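Local coordinates for protein TRAP-type transporter, periplasmic component (Cupriavidus necator, PDB 4P8B) that binds (2S)-2-acetolactate in a cleft and, as the periplasmic component of a TRAP-type transporter, probably hands such solutes to its membrane partners, at residues K34-L39 / P70-V75; D78-F83 / T98-P103; S84-G89 / I245-K250. All coordinates share one frame; numbering follows the deposited sequence.

Contact 1: K34-L39 / P70-V75; sequences KMSLVL and PGTSLV. With X2X ((2S)-2-hydroxy-2-methyl-3-oxobutanoic acid), chain D.
Lys34 lays its aliphatic stem across Leu74 at an oblique angle: Lys34 CB is 3.9 Å from Leu74 CD1, and farther out Lys34 CD meets Leu74 CD2, so both methyl branches of the leucine are used. Two residues on, Ser36 holds OG anti to its backbone N (chi1 -175°), which puts Ser36 OG 3.7 Å from the methyl Thr72 CG2. Ser36 OG is also hydrogen-bonded to Glu82 OE2, and it accepts a hydrogen bond from a water that in turn accepts from Leu74 N. At Leu37 the backbone takes over. Thr72 N donates to Leu37 O at 3.0 Å, and Pro70 CA makes a C-H...O contact to Leu37 O at 3.1 Å. Val38 O receives a weak bond from Gly71 N, where the turn passes through positive phi. The Val38 and Thr72 side chains run side by side in a common direction, with Val38 CG2 3.6 Å from Thr72 OG1. The other branch of the valine turns to the acetolactate, Val38 CG1 standing 3.8 Å from the ketone oxygen OAC. Leu39 CD2 packs 3.9 Å from the ligand methyl CAB. The carbonyls of Leu37 and Val38 therefore tie the 70-75 loop to the chain as it leads from strand 33-36 to the pocket, while Val38 and Leu39 give the pocket an apolar wall and leave polar recognition of the ligand to other residues.

Contact 2: D78-F83 / T98-P103; sequences DQTREF and TINWSP. With X2X ((2S)-2-hydroxy-2-methyl-3-oxobutanoic acid), chain D.
Gln79 and Asn100 cross obliquely with their amide planes 81° apart; one amide grips the other while both reach the acetolactate. Gln79 NE2 donates to Asn100 OD1 at 2.9 Å, a fairly straight bond that stays close to the glutamine amide plane. Its second N-H goes to the ligand carboxylate oxygen OAD, also 2.9 Å from Gln79 NE2. The rotation of the glutamine amide is set by OE1 as well, which accepts from Trp199 N. A chi1 of 65° sets Gln79 CG between the backbone N and carbonyl carbon, where it lies 3.5 Å from Asn100 OD1. Asn100, its oxygen engaged by Gln79, turns ND2 to the ligand ketone OAC at 3.0 Å and also donates to a water.

That water bridges to Glu82 OE1, which meets the Trp101 indole as well: Trp101 NE1 donates to Glu82 OE1 at 2.8 Å, arriving on the anti side of the carboxylate, whose plane is steeply turned against the ring. The other carboxylate oxygen bonds to Ser36, so Glu82, second shell to the ligand through Asn100, is held at both oxygens. Phe83 comes over a face of the same indole, its CB making a CH-pi contact 4.1 Å from the centroid of the Trp101 five-membered ring. The Phe83 ring lies oblique to it, planes 56° apart, with Phe83 CD1 above the indole toward the rim. Thr80 CA makes a C-H...O contact to Asn100 O.

Two short helical turns thus present side-chain amides to a hydroxy-keto acid, forming part of the wall of the ligand cleft of a family 7 periplasmic solute-binding protein; Arg155, Arg176 and Asn216 also hydrogen-bond the ligand.

Contact 3: S84-G89 / I245-K250; sequences SAIRQG and IFVVNK
Ile86 O, near the C-terminal end of helix 82-88, accepts a hydrogen bond from Asn249 ND2 in a helix-on-sheet packing of the alpha/beta solute-binding fold. The bond is short and straight, 2.8 Å between Asn249 ND2 and Ile86 O with 168° at the hydrogen. It lies in the asparagine amide plane and meets the carbonyl nearly along its C=O axis. Asn249 CG stands anti to the backbone N (chi1 165°); Asn249 CB is also close, 3.5 Å from Ile86 O. Beside this polar point the two elements meet through methyls. Ile86 and Val247 cross at about a right angle, touching by their branch ends at 4.0 Å between Ile86 CD1 and Val247 CG2.

Around this pair a second shell closes in. Trp101 and Ala94 touch both Ile86 and Val247; Ile91 adds to the isoleucine side and Val144 to the valine side, so the apolar part belongs to the layer between helix 82-88 and the five-stranded sheet. The axes of the short helix and strand segments approach to 7.8 Å at 44°; the nearest CA pair is Ile86 and Asn249, at the strand's end.

There Asn249 serves two helices. While its nitrogen binds the last turn of helix 82-88, Asn249 OD1 accepts from Ile252 N as the N-cap of helix 250-255. The amide thus lies between the Ile86 carbonyl at one helix end and the N-H of Ile252 at the start of another, a setting that probably polarises it in the sense of both bonds. Where helix 82-88 stops, Gly89 turns to positive phi, and its CA passes 3.6 Å from Asn249 ND2.

How the contacts relate
From the N terminus, strand 33-36 leads toward the ligand cleft, the chain makes helix 44-59 and strand 66-69, and contact 1 closes that loop by setting the 70-75 loop against 34-39. It is complete before contact 2 begins. Contact 2 then closes a short loop holding helix 82-88 and strand 93-97; contact 3 starts inside it and returns only from strand 241-249, so the two cross. Ser36 and Glu82 join contact 1 to contact 2, and Val75 packs on Ala85 of contact 3. Trp101 of contact 2 rests on Ile86 and Val247 of contact 3. Contacts 1 and 2 line the acetolactate pocket; contact 3 packs helix 82-88 on strand 241-249, farther from the ligand.

Contact 1: K34-L39 / P70-V75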
ATOM      1  N   LYS A  34      19.209   9.512   1.592  1.00 18.01           N
ATOM      2  CA  LYS A  34      18.779   8.129   1.494  1.00 17.03           C
ATOM      3  C   LYS A  34      17.252   8.040   1.402  1.00 15.96           C
ATOM      4  O   LYS A  34      16.556   8.500   2.296  1.00 15.86           O
ATOM      5  CB  LYS A  34      19.279   7.371   2.725  1.00 17.19           C
ATOM      6  CG  LYS A  34      20.745   7.535   2.992  1.00 19.38           C
ATOM      7  CD  LYS A  34      21.152   6.673   4.160  1.00 25.26           C
ATOM      8  CE  LYS A  34      22.627   6.841   4.459  1.00 26.87           C
ATOM      9  NZ  LYS A  34      22.937   6.346   5.822  1.00 41.75           N
HETATM   10  N   MSE A  35      16.743   7.399   0.342  1.00 15.25           N
HETATM   11  CA  MSE A  35      15.303   7.177   0.177  1.00 14.25           C
HETATM   12  C   MSE A  35      14.965   5.702   0.385  1.00 13.68           C
HETATM   13  O   MSE A  35      15.466   4.810  -0.317  1.00 14.40           O
HETATM   14  CB  MSE A  35      14.837   7.580  -1.209  1.00 14.12           C
HETATM   15  CG  MSE A  35      13.306   7.472  -1.324  1.00 14.94           C
HETATM   16 SE   MSE A  35      12.643   7.585  -3.157  0.85 12.97          SE
HETATM   17  CE  MSE A  35      13.336   9.346  -3.625  1.00 16.92           C
ATOM     18  N   SER A  36      14.109   5.429   1.355  1.00 12.91           N
ATOM     19  CA  SER A  36      13.700   4.068   1.628  1.00 12.19           C
ATOM     20  C   SER A  36      12.507   3.665   0.760  1.00 11.29           C
ATOM     21  O   SER A  36      11.555   4.453   0.601  1.00 11.08           O
ATOM     22  CB  SER A  36      13.335   3.925   3.106  1.00 12.18           C
ATOM     23  OG  SER A  36      13.040   2.563   3.375  1.00 12.18           O
ATOM     24  N   LEU A  37      12.545   2.438   0.218  1.00 10.84           N
ATOM     25  CA  LEU A  37      11.446   1.850  -0.559  1.00 10.03           C
ATOM     26  C   LEU A  37      11.374   0.378  -0.208  1.00  9.56           C
ATOM     27  O   LEU A  37      12.412  -0.290  -0.234  1.00 10.35           O
ATOM     28  CB  LEU A  37      11.760   1.918  -2.053  1.00 11.36           C
ATOM     29  CG  LEU A  37      11.950   3.310  -2.637  1.00 11.45           C
ATOM     30  CD1 LEU A  37      12.537   3.210  -4.042  1.00 15.50           C
ATOM     31  CD2 LEU A  37      10.662   4.102  -2.636  1.00 10.80           C
ATOM     32  N   VAL A  38      10.176  -0.161   0.028  1.00  9.03           N
ATOM     33  CA  VAL A  38      10.063  -1.611   0.156  1.00  9.17           C
ATOM     34  C   VAL A  38      10.305  -2.258  -1.199  1.00 10.71           C
ATOM     35  O   VAL A  38      11.076  -3.205  -1.295  1.00 11.17           O
ATOM     36  CB  VAL A  38       8.683  -2.038   0.672  1.00  9.56           C
ATOM     37  CG1 VAL A  38       8.556  -3.547   0.680  1.00  9.31           C
ATOM     38  CG2 VAL A  38       8.464  -1.528   2.063  1.00 10.17           C
ATOM     39  N   LEU A  39       9.679  -1.724  -2.243  1.00  9.72           N
ATOM     40  CA  LEU A  39       9.764  -2.277  -3.603  1.00 10.02           C
ATOM     41  C   LEU A  39      10.637  -1.416  -4.501  1.00 11.03           C
ATOM     42  O   LEU A  39      10.533  -0.180  -4.482  1.00 12.88           O
ATOM     43  CB  LEU A  39       8.357  -2.351  -4.199  1.00 10.26           C
ATOM     44  CG  LEU A  39       7.364  -3.236  -3.442  1.00  9.44           C
ATOM     45  CD1 LEU A  39       6.026  -3.292  -4.196  1.00  9.88           C
ATOM     46  CD2 LEU A  39       7.933  -4.638  -3.245  1.00  9.99           C
ATOM     47  N   PRO A  70      16.116   0.127  -1.897  1.00 12.26           N
ATOM     48  CA  PRO A  70      14.982  -0.798  -1.979  1.00 11.57           C
ATOM     49  C   PRO A  70      15.124  -1.976  -1.025  1.00 12.09           C
ATOM     50  O   PRO A  70      16.188  -2.227  -0.447  1.00 14.34           O
ATOM     51  CB  PRO A  70      15.007  -1.241  -3.437  1.00 16.44           C
ATOM     52  CG  PRO A  70      16.451  -1.142  -3.836  1.00 16.22           C
ATOM     53  CD  PRO A  70      16.993   0.045  -3.079  1.00 14.35           C
ATOM     54  N   GLY A  71      14.054  -2.730  -0.900  1.00 11.01           N
ATOM     55  CA  GLY A  71      14.003  -3.824   0.039  1.00 10.09           C
ATOM     56  C   GLY A  71      13.916  -3.415   1.492  1.00 10.33           C
ATOM     57  O   GLY A  71      14.053  -4.242   2.383  1.00 12.35           O
ATOM     58  N   THR A  72      13.715  -2.124   1.748  1.00 11.01           N
ATOM     59  CA  THR A  72      13.718  -1.594   3.111  1.00 12.07           C
ATOM     60  C   THR A  72      15.002  -1.971   3.851  1.00 11.55           C
ATOM     61  O   THR A  72      15.016  -2.184   5.051  1.00 11.81           O
ATOM     62  CB  THR A  72      12.431  -1.969   3.946  1.00 11.45           C
ATOM     63  OG1 THR A  72      11.605  -2.902   3.256  1.00 13.28           O
ATOM     64  CG2 THR A  72      11.590  -0.758   4.172  1.00 12.40           C
ATOM     65  N   SER A  73      16.113  -1.969   3.132  1.00 12.08           N
ATOM     66  CA  SER A  73      17.391  -2.347   3.733  1.00 12.95           C
ATOM     67  C   SER A  73      17.811  -1.423   4.871  1.00 13.68           C
ATOM     68  O   SER A  73      18.528  -1.856   5.770  1.00 14.32           O
ATOM     69  CB  SER A  73      18.517  -2.379   2.695  1.00 14.51           C
ATOM     70  OG  SER A  73      18.821  -1.068   2.249  1.00 17.76           O
ATOM     71  N   LEU A  74      17.362  -0.169   4.856  1.00 13.69           N
ATOM     72  CA  LEU A  74      17.767   0.751   5.905  1.00 14.50           C
ATOM     73  C   LEU A  74      17.222   0.349   7.275  1.00 14.51           C
ATOM     74  O   LEU A  74      17.734   0.815   8.299  1.00 16.24           O
ATOM     75  CB  LEU A  74      17.356   2.180   5.540  1.00 15.20           C
ATOM     76  CG  LEU A  74      18.172   2.769   4.385  1.00 14.97           C
ATOM     77  CD1 LEU A  74      17.566   4.057   3.836  1.00 16.87           C
ATOM     78  CD2 LEU A  74      19.584   3.030   4.831  1.00 18.33           C
ATOM     79  N   VAL A  75      16.171  -0.473   7.294  1.00 13.64           N
ATOM     80  CA  VAL A  75      15.683  -1.093   8.533  1.00 14.17           C
ATOM     81  C   VAL A  75      15.782  -2.634   8.476  1.00 13.56           C
ATOM     82  O   VAL A  75      14.975  -3.348   9.060  1.00 13.06           O
ATOM     83  CB  VAL A  75      14.228  -0.645   8.895  1.00 13.53           C
ATOM     84  CG1 VAL A  75      14.250   0.795   9.363  1.00 15.20           C
ATOM     85  CG2 VAL A  75      13.285  -0.810   7.712  1.00 12.73           C
TER
HETATM   86  OAD X2X D 403       4.546  -6.246   1.966  1.00  8.35           O
HETATM   87  CAH X2X D 403       3.727  -6.050   1.010  1.00  8.33           C
HETATM   88  OAE X2X D 403       2.838  -6.903   0.718  1.00  8.55           O
HETATM   89  CAI X2X D 403       3.791  -4.788   0.214  1.00  8.12           C
HETATM   90  CAB X2X D 403       5.063  -4.809  -0.606  1.00  8.73           C
HETATM   91  OAF X2X D 403       2.616  -4.593  -0.520  1.00  8.19           O
HETATM   92  CAG X2X D 403       3.834  -3.689   1.227  1.00  8.21           C
HETATM   93  OAC X2X D 403       4.906  -3.168   1.533  1.00  8.25           O
HETATM   94  CAA X2X D 403       2.578  -3.243   1.895  1.00  8.58           C
HETATM   95  O   HOH W   1      15.475   1.165   2.918  1.00 11.60           O

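Contact 2: D78-F83 / T98-P103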
ATOM      1  N   ASP A  78      12.706  -4.741   7.831  1.00 11.57           N
ATOM      2  CA  ASP A  78      11.600  -4.724   8.786  1.00 12.06           C
ATOM      3  C   ASP A  78      10.707  -3.518   8.495  1.00 10.57           C
ATOM      4  O   ASP A  78      10.757  -2.474   9.163  1.00 11.66           O
ATOM      5  CB  ASP A  78      12.180  -4.675  10.185  1.00 13.55           C
ATOM      6  CG  ASP A  78      11.167  -4.963  11.272  1.00 21.45           C
ATOM      7  OD1 ASP A  78       9.969  -5.070  10.965  1.00 25.12           O
ATOM      8  OD2 ASP A  78      11.608  -5.070  12.449  1.00 29.68           O
ATOM      9  N   GLN A  79       9.866  -3.654   7.481  1.00 10.36           N
ATOM     10  CA  GLN A  79       9.125  -2.527   6.943  1.00 10.29           C
ATOM     11  C   GLN A  79       8.142  -1.927   7.935  1.00 10.33           C
ATOM     12  O   GLN A  79       7.749  -0.757   7.798  1.00 10.52           O
ATOM     13  CB  GLN A  79       8.412  -2.959   5.658  1.00 11.18           C
ATOM     14  CG  GLN A  79       7.329  -4.032   5.860  1.00  9.36           C
ATOM     15  CD  GLN A  79       7.052  -4.807   4.614  1.00  9.05           C
ATOM     16  OE1 GLN A  79       7.913  -5.508   4.134  1.00  9.07           O
ATOM     17  NE2 GLN A  79       5.847  -4.685   4.091  1.00  8.76           N
ATOM     18  N   THR A  80       7.771  -2.694   8.949  1.00 10.64           N
ATOM     19  CA  THR A  80       6.799  -2.198   9.911  1.00 12.19           C
ATOM     20  C   THR A  80       7.448  -1.371  11.005  1.00 13.32           C
ATOM     21  O   THR A  80       6.761  -0.959  11.937  1.00 13.94           O
ATOM     22  CB  THR A  80       5.907  -3.309  10.516  1.00 13.81           C
ATOM     23  OG1 THR A  80       6.708  -4.348  11.086  1.00 15.86           O
ATOM     24  CG2 THR A  80       4.985  -3.916   9.455  1.00 16.44           C
ATOM     25  N   ARG A  81       8.739  -1.065  10.879  1.00 13.14           N
ATOM     26  CA  ARG A  81       9.318  -0.006  11.689  1.00 13.69           C
ATOM     27  C   ARG A  81      10.053   1.027  10.841  1.00 13.52           C
ATOM     28  O   ARG A  81      10.870   1.794  11.347  1.00 14.24           O
ATOM     29  CB  ARG A  81      10.233  -0.565  12.774  1.00 16.60           C
ATOM     30  CG  ARG A  81      11.434  -1.325  12.243  1.00 14.92           C
ATOM     31  CD  ARG A  81      12.254  -1.870  13.408  1.00 17.83           C
ATOM     32  NE  ARG A  81      13.354  -2.714  12.958  1.00 19.49           N
ATOM     33  CZ  ARG A  81      14.553  -2.270  12.606  1.00 18.48           C
ATOM     34  NH1 ARG A  81      14.849  -0.981  12.677  1.00 19.48           N
ATOM     35  NH2 ARG A  81      15.490  -3.137  12.217  1.00 22.95           N
ATOM     36  N   GLU A  82       9.749   1.063   9.553  1.00 13.08           N
ATOM     37  CA  GLU A  82      10.264   2.093   8.670  1.00 11.97           C
ATOM     38  C   GLU A  82       9.866   3.506   9.135  1.00 12.54           C
ATOM     39  O   GLU A  82      10.683   4.427   9.080  1.00 13.22           O
ATOM     40  CB  GLU A  82       9.752   1.863   7.249  1.00 11.63           C
ATOM     41  CG  GLU A  82      10.410   2.743   6.203  1.00 11.63           C
ATOM     42  CD  GLU A  82       9.722   2.688   4.835  1.00 11.38           C
ATOM     43  OE1 GLU A  82       8.471   2.790   4.791  1.00 11.89           O
ATOM     44  OE2 GLU A  82      10.389   2.533   3.802  1.00 10.94           O
ATOM     45  N   PHE A  83       8.628   3.692   9.604  1.00 12.40           N
ATOM     46  CA  PHE A  83       8.189   5.027   9.989  1.00 12.98           C
ATOM     47  C   PHE A  83       9.075   5.577  11.097  1.00 15.43           C
ATOM     48  O   PHE A  83       9.468   6.750  11.073  1.00 15.43           O
ATOM     49  CB  PHE A  83       6.729   5.034  10.446  1.00 14.55           C
ATOM     50  CG  PHE A  83       6.189   6.409  10.684  1.00 14.59           C
ATOM     51  CD1 PHE A  83       5.779   7.175   9.611  1.00 14.89           C
ATOM     52  CD2 PHE A  83       6.119   6.950  11.960  1.00 16.19           C
ATOM     53  CE1 PHE A  83       5.280   8.425   9.782  1.00 16.72           C
ATOM     54  CE2 PHE A  83       5.616   8.229  12.147  1.00 17.25           C
ATOM     55  CZ  PHE A  83       5.210   8.973  11.050  1.00 19.43           C
ATOM     56  N   THR A  98       0.842   2.970   3.368  1.00  7.73           N
ATOM     57  CA  THR A  98       0.096   3.237   4.585  1.00  9.38           C
ATOM     58  C   THR A  98       0.019   2.016   5.513  1.00  8.48           C
ATOM     59  O   THR A  98      -0.079   2.183   6.734  1.00  9.87           O
ATOM     60  CB  THR A  98      -1.307   3.778   4.276  1.00  9.29           C
ATOM     61  OG1 THR A  98      -2.012   2.837   3.463  1.00  9.36           O
ATOM     62  CG2 THR A  98      -1.222   5.119   3.543  1.00 10.23           C
ATOM     63  N   ILE A  99       0.054   0.810   4.948  1.00  7.89           N
ATOM     64  CA  ILE A  99      -0.005  -0.378   5.768  1.00  8.24           C
ATOM     65  C   ILE A  99       1.209  -0.455   6.704  1.00  7.06           C
ATOM     66  O   ILE A  99       1.099  -0.763   7.890  1.00  9.80           O
ATOM     67  CB  ILE A  99      -0.075  -1.642   4.894  1.00  8.48           C
ATOM     68  CG1 ILE A  99      -1.434  -1.708   4.198  1.00  8.05           C
ATOM     69  CG2 ILE A  99       0.137  -2.888   5.763  1.00 10.27           C
ATOM     70  CD1 ILE A  99      -1.523  -2.820   3.172  1.00  8.02           C
ATOM     71  N   ASN A 100       2.380  -0.148   6.168  1.00  8.80           N
ATOM     72  CA  ASN A 100       3.616  -0.363   6.907  1.00  8.72           C
ATOM     73  C   ASN A 100       3.809   0.623   8.039  1.00  9.65           C
ATOM     74  O   ASN A 100       4.492   0.313   9.016  1.00 11.16           O
ATOM     75  CB  ASN A 100       4.801  -0.296   5.962  1.00  8.86           C
ATOM     76  CG  ASN A 100       4.813  -1.439   4.980  1.00  8.16           C
ATOM     77  OD1 ASN A 100       4.267  -2.522   5.247  1.00 10.03           O
ATOM     78  ND2 ASN A 100       5.342  -1.190   3.801  1.00  8.47           N
ATOM     79  N   TRP A 101       3.174   1.782   7.924  1.00 10.13           N
ATOM     80  CA  TRP A 101       3.294   2.831   8.936  1.00 10.19           C
ATOM     81  C   TRP A 101       2.118   2.833   9.918  1.00 10.51           C
ATOM     82  O   TRP A 101       2.099   3.588  10.896  1.00 12.10           O
ATOM     83  CB  TRP A 101       3.398   4.206   8.276  1.00 12.55           C
ATOM     84  CG  TRP A 101       4.561   4.408   7.361  1.00 11.40           C
ATOM     85  CD1 TRP A 101       5.680   3.603   7.199  1.00 11.33           C
ATOM     86  CD2 TRP A 101       4.712   5.489   6.447  1.00 10.55           C
ATOM     87  NE1 TRP A 101       6.504   4.149   6.238  1.00 11.28           N
ATOM     88  CE2 TRP A 101       5.940   5.312   5.773  1.00 10.68           C
ATOM     89  CE3 TRP A 101       3.938   6.617   6.158  1.00 11.93           C
ATOM     90  CZ2 TRP A 101       6.378   6.199   4.803  1.00 12.04           C
ATOM     91  CZ3 TRP A 101       4.379   7.496   5.201  1.00 11.62           C
ATOM     92  CH2 TRP A 101       5.596   7.283   4.530  1.00 12.32           C
ATOM     93  N   SER A 102       1.117   2.012   9.643  1.00 10.63           N
ATOM     94  CA  SER A 102      -0.033   1.925  10.528  1.00 11.89           C
ATOM     95  C   SER A 102       0.313   1.584  11.986  1.00 13.75           C
ATOM     96  O   SER A 102      -0.340   2.102  12.874  1.00 15.08           O
ATOM     97  CB  SER A 102      -1.041   0.907   9.983  1.00 11.34           C
ATOM     98  OG  SER A 102      -1.673   1.406   8.825  1.00 12.75           O
ATOM     99  N   PRO A 103       1.333   0.735  12.243  1.00 13.32           N
ATOM    100  CA  PRO A 103       1.622   0.466  13.663  1.00 15.63           C
ATOM    101  C   PRO A 103       1.978   1.716  14.465  1.00 19.76           C
ATOM    102  O   PRO A 103       1.682   1.764  15.663  1.00 22.39           O
ATOM    103  CB  PRO A 103       2.803  -0.518  13.604  1.00 17.71           C
ATOM    104  CG  PRO A 103       2.645  -1.182  12.300  1.00 16.30           C
ATOM    105  CD  PRO A 103       2.130  -0.137  11.357  1.00 14.46           C
TER
HETATM  106  OAD X2X D 403       4.546  -6.246   1.966  1.00  8.35           O
HETATM  107  CAH X2X D 403       3.727  -6.050   1.010  1.00  8.33           C
HETATM  108  OAE X2X D 403       2.838  -6.903   0.718  1.00  8.55           O
HETATM  109  CAI X2X D 403       3.791  -4.788   0.214  1.00  8.12           C
HETATM  110  CAB X2X D 403       5.063  -4.809  -0.606  1.00  8.73           C
HETATM  111  OAF X2X D 403       2.616  -4.593  -0.520  1.00  8.19           O
HETATM  112  CAG X2X D 403       3.834  -3.689   1.227  1.00  8.21           C
HETATM  113  OAC X2X D 403       4.906  -3.168   1.533  1.00  8.25           O
HETATM  114  CAA X2X D 403       2.578  -3.243   1.895  1.00  8.58           C
HETATM  115  O   HOH W   2       6.643   1.393   3.287  1.00  8.45           O
HETATM  116  O   HOH W   3       6.735   1.615  10.060  1.00 11.95           O

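Contact 3: S84-G89 / I245-K250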
ATOM      1  N   SER A  84       9.365   4.754  12.100  1.00 15.39           N
ATOM      2  CA  SER A  84      10.199   5.222  13.204  1.00 16.71           C
ATOM      3  C   SER A  84      11.592   5.623  12.715  1.00 17.82           C
ATOM      4  O   SER A  84      12.169   6.606  13.174  1.00 17.94           O
ATOM      5  CB  SER A  84      10.302   4.151  14.285  1.00 20.34           C
ATOM      6  OG  SER A  84       9.016   3.697  14.661  1.00 24.15           O
ATOM      7  N   ALA A  85      12.133   4.869  11.766  1.00 15.85           N
ATOM      8  CA  ALA A  85      13.450   5.187  11.219  1.00 15.98           C
ATOM      9  C   ALA A  85      13.428   6.510  10.445  1.00 16.11           C
ATOM     10  O   ALA A  85      14.400   7.273  10.479  1.00 17.50           O
ATOM     11  CB  ALA A  85      13.939   4.036  10.327  1.00 15.26           C
ATOM     12  N   ILE A  86      12.320   6.785   9.751  1.00 15.94           N
ATOM     13  CA  ILE A  86      12.154   8.090   9.107  1.00 17.43           C
ATOM     14  C   ILE A  86      12.060   9.213  10.153  1.00 20.26           C
ATOM     15  O   ILE A  86      12.751  10.213  10.035  1.00 20.87           O
ATOM     16  CB  ILE A  86      10.898   8.162   8.198  1.00 15.72           C
ATOM     17  CG1 ILE A  86      10.956   7.132   7.084  1.00 14.89           C
ATOM     18  CG2 ILE A  86      10.794   9.556   7.581  1.00 18.27           C
ATOM     19  CD1 ILE A  86       9.609   6.853   6.447  1.00 15.77           C
ATOM     20  N   ARG A  87      11.209   9.029  11.163  1.00 18.25           N
ATOM     21  CA  ARG A  87      11.013  10.031  12.219  1.00 22.01           C
ATOM     22  C   ARG A  87      12.327  10.318  12.945  1.00 23.57           C
ATOM     23  O   ARG A  87      12.614  11.474  13.287  1.00 24.41           O
ATOM     24  CB  ARG A  87       9.942   9.531  13.197  1.00 23.19           C
ATOM     25  CG  ARG A  87       9.490  10.535  14.240  1.00 26.75           C
ATOM     26  CD  ARG A  87       8.517   9.895  15.217  1.00 31.75           C
ATOM     27  NE  ARG A  87       7.754  10.891  15.959  1.00 37.31           N
ATOM     28  CZ  ARG A  87       8.197  11.546  17.026  1.00 39.39           C
ATOM     29  NH1 ARG A  87       7.413  12.433  17.619  1.00 43.00           N
ATOM     30  NH2 ARG A  87       9.420  11.324  17.497  1.00 47.00           N
ATOM     31  N   GLN A  88      13.129   9.277  13.173  1.00 20.28           N
ATOM     32  CA  GLN A  88      14.412   9.394  13.860  1.00 26.53           C
ATOM     33  C   GLN A  88      15.490   9.992  12.966  1.00 28.90           C
ATOM     34  O   GLN A  88      16.442  10.603  13.472  1.00 32.33           O
ATOM     35  CB  GLN A  88      14.902   8.026  14.345  1.00 29.32           C
ATOM     36  CG  GLN A  88      14.094   7.420  15.471  1.00 30.69           C
ATOM     37  CD  GLN A  88      14.366   5.940  15.640  1.00 38.43           C
ATOM     38  OE1 GLN A  88      15.361   5.417  15.138  1.00 44.33           O
ATOM     39  NE2 GLN A  88      13.473   5.251  16.335  1.00 38.48           N
ATOM     40  N   GLY A  89      15.366   9.819  11.652  1.00 24.76           N
ATOM     41  CA  GLY A  89      16.376  10.318  10.736  1.00 21.89           C
ATOM     42  C   GLY A  89      17.394   9.296  10.250  1.00 22.99           C
ATOM     43  O   GLY A  89      18.357   9.638   9.559  1.00 21.46           O
ATOM     44  N   ILE A 245       2.614   7.181   0.291  1.00  9.21           N
ATOM     45  CA  ILE A 245       2.875   8.567   0.651  1.00 10.64           C
ATOM     46  C   ILE A 245       4.362   8.847   0.489  1.00 10.85           C
ATOM     47  O   ILE A 245       5.221   8.072   0.931  1.00 10.86           O
ATOM     48  CB  ILE A 245       2.431   8.889   2.096  1.00 10.64           C
ATOM     49  CG1 ILE A 245       0.968   8.472   2.298  1.00 11.13           C
ATOM     50  CG2 ILE A 245       2.617  10.372   2.397  1.00 13.04           C
ATOM     51  CD1 ILE A 245       0.470   8.675   3.728  1.00 12.07           C
ATOM     52  N   PHE A 246       4.630   9.978  -0.159  1.00 11.54           N
ATOM     53  CA  PHE A 246       5.971  10.518  -0.366  1.00 12.46           C
ATOM     54  C   PHE A 246       6.273  11.416   0.837  1.00 13.48           C
ATOM     55  O   PHE A 246       5.524  12.379   1.082  1.00 13.91           O
ATOM     56  CB  PHE A 246       6.007  11.354  -1.664  1.00 12.88           C
ATOM     57  CG  PHE A 246       5.851  10.567  -2.940  1.00 12.19           C
ATOM     58  CD1 PHE A 246       4.658   9.968  -3.266  1.00 11.94           C
ATOM     59  CD2 PHE A 246       6.914  10.462  -3.837  1.00 12.75           C
ATOM     60  CE1 PHE A 246       4.528   9.268  -4.426  1.00 12.45           C
ATOM     61  CE2 PHE A 246       6.781   9.756  -5.002  1.00 13.18           C
ATOM     62  CZ  PHE A 246       5.606   9.162  -5.299  1.00 12.92           C
ATOM     63  N   VAL A 247       7.349  11.151   1.576  1.00 14.03           N
ATOM     64  CA  VAL A 247       7.635  11.892   2.804  1.00 15.10           C
ATOM     65  C   VAL A 247       9.109  12.190   2.963  1.00 16.20           C
ATOM     66  O   VAL A 247       9.963  11.525   2.391  1.00 16.03           O
ATOM     67  CB  VAL A 247       7.203  11.111   4.073  1.00 14.81           C
ATOM     68  CG1 VAL A 247       5.729  10.784   4.047  1.00 18.59           C
ATOM     69  CG2 VAL A 247       8.036   9.840   4.238  1.00 15.92           C
ATOM     70  N   VAL A 248       9.395  13.216   3.756  1.00 17.47           N
ATOM     71  CA  VAL A 248      10.763  13.605   4.085  1.00 18.76           C
ATOM     72  C   VAL A 248      10.834  13.762   5.593  1.00 19.63           C
ATOM     73  O   VAL A 248       9.923  14.301   6.215  1.00 19.86           O
ATOM     74  CB  VAL A 248      11.137  14.938   3.403  1.00 19.87           C
ATOM     75  CG1 VAL A 248      12.578  15.347   3.756  1.00 21.37           C
ATOM     76  CG2 VAL A 248      10.991  14.836   1.921  1.00 19.20           C
ATOM     77  N   ASN A 249      11.926  13.306   6.192  1.00 20.28           N
ATOM     78  CA  ASN A 249      12.188  13.583   7.602  1.00 21.50           C
ATOM     79  C   ASN A 249      12.169  15.105   7.891  1.00 22.98           C
ATOM     80  O   ASN A 249      12.628  15.869   7.073  1.00 23.50           O
ATOM     81  CB  ASN A 249      13.535  12.963   7.997  1.00 22.18           C
ATOM     82  CG  ASN A 249      14.071  13.499   9.324  1.00 23.90           C
ATOM     83  OD1 ASN A 249      14.684  14.575   9.382  1.00 25.32           O
ATOM     84  ND2 ASN A 249      13.816  12.772  10.399  1.00 23.91           N
ATOM     85  N   LYS A 250      11.563  15.489   9.012  1.00 23.69           N
ATOM     86  CA  LYS A 250      11.327  16.901   9.366  1.00 25.14           C
ATOM     87  C   LYS A 250      12.616  17.708   9.419  1.00 26.83           C
ATOM     88  O   LYS A 250      12.676  18.819   8.886  1.00 27.65           O
ATOM     89  CB  LYS A 250      10.584  16.965  10.704  1.00 25.80           C
ATOM     90  CG  LYS A 250      10.277  18.381  11.239  1.00 31.77           C
ATOM     91  CD  LYS A 250       9.498  18.260  12.547  1.00 38.36           C
ATOM     92  CE  LYS A 250       9.227  19.608  13.195  1.00 43.79           C
ATOM     93  NZ  LYS A 250       8.239  20.407  12.422  1.00 46.82           N
TER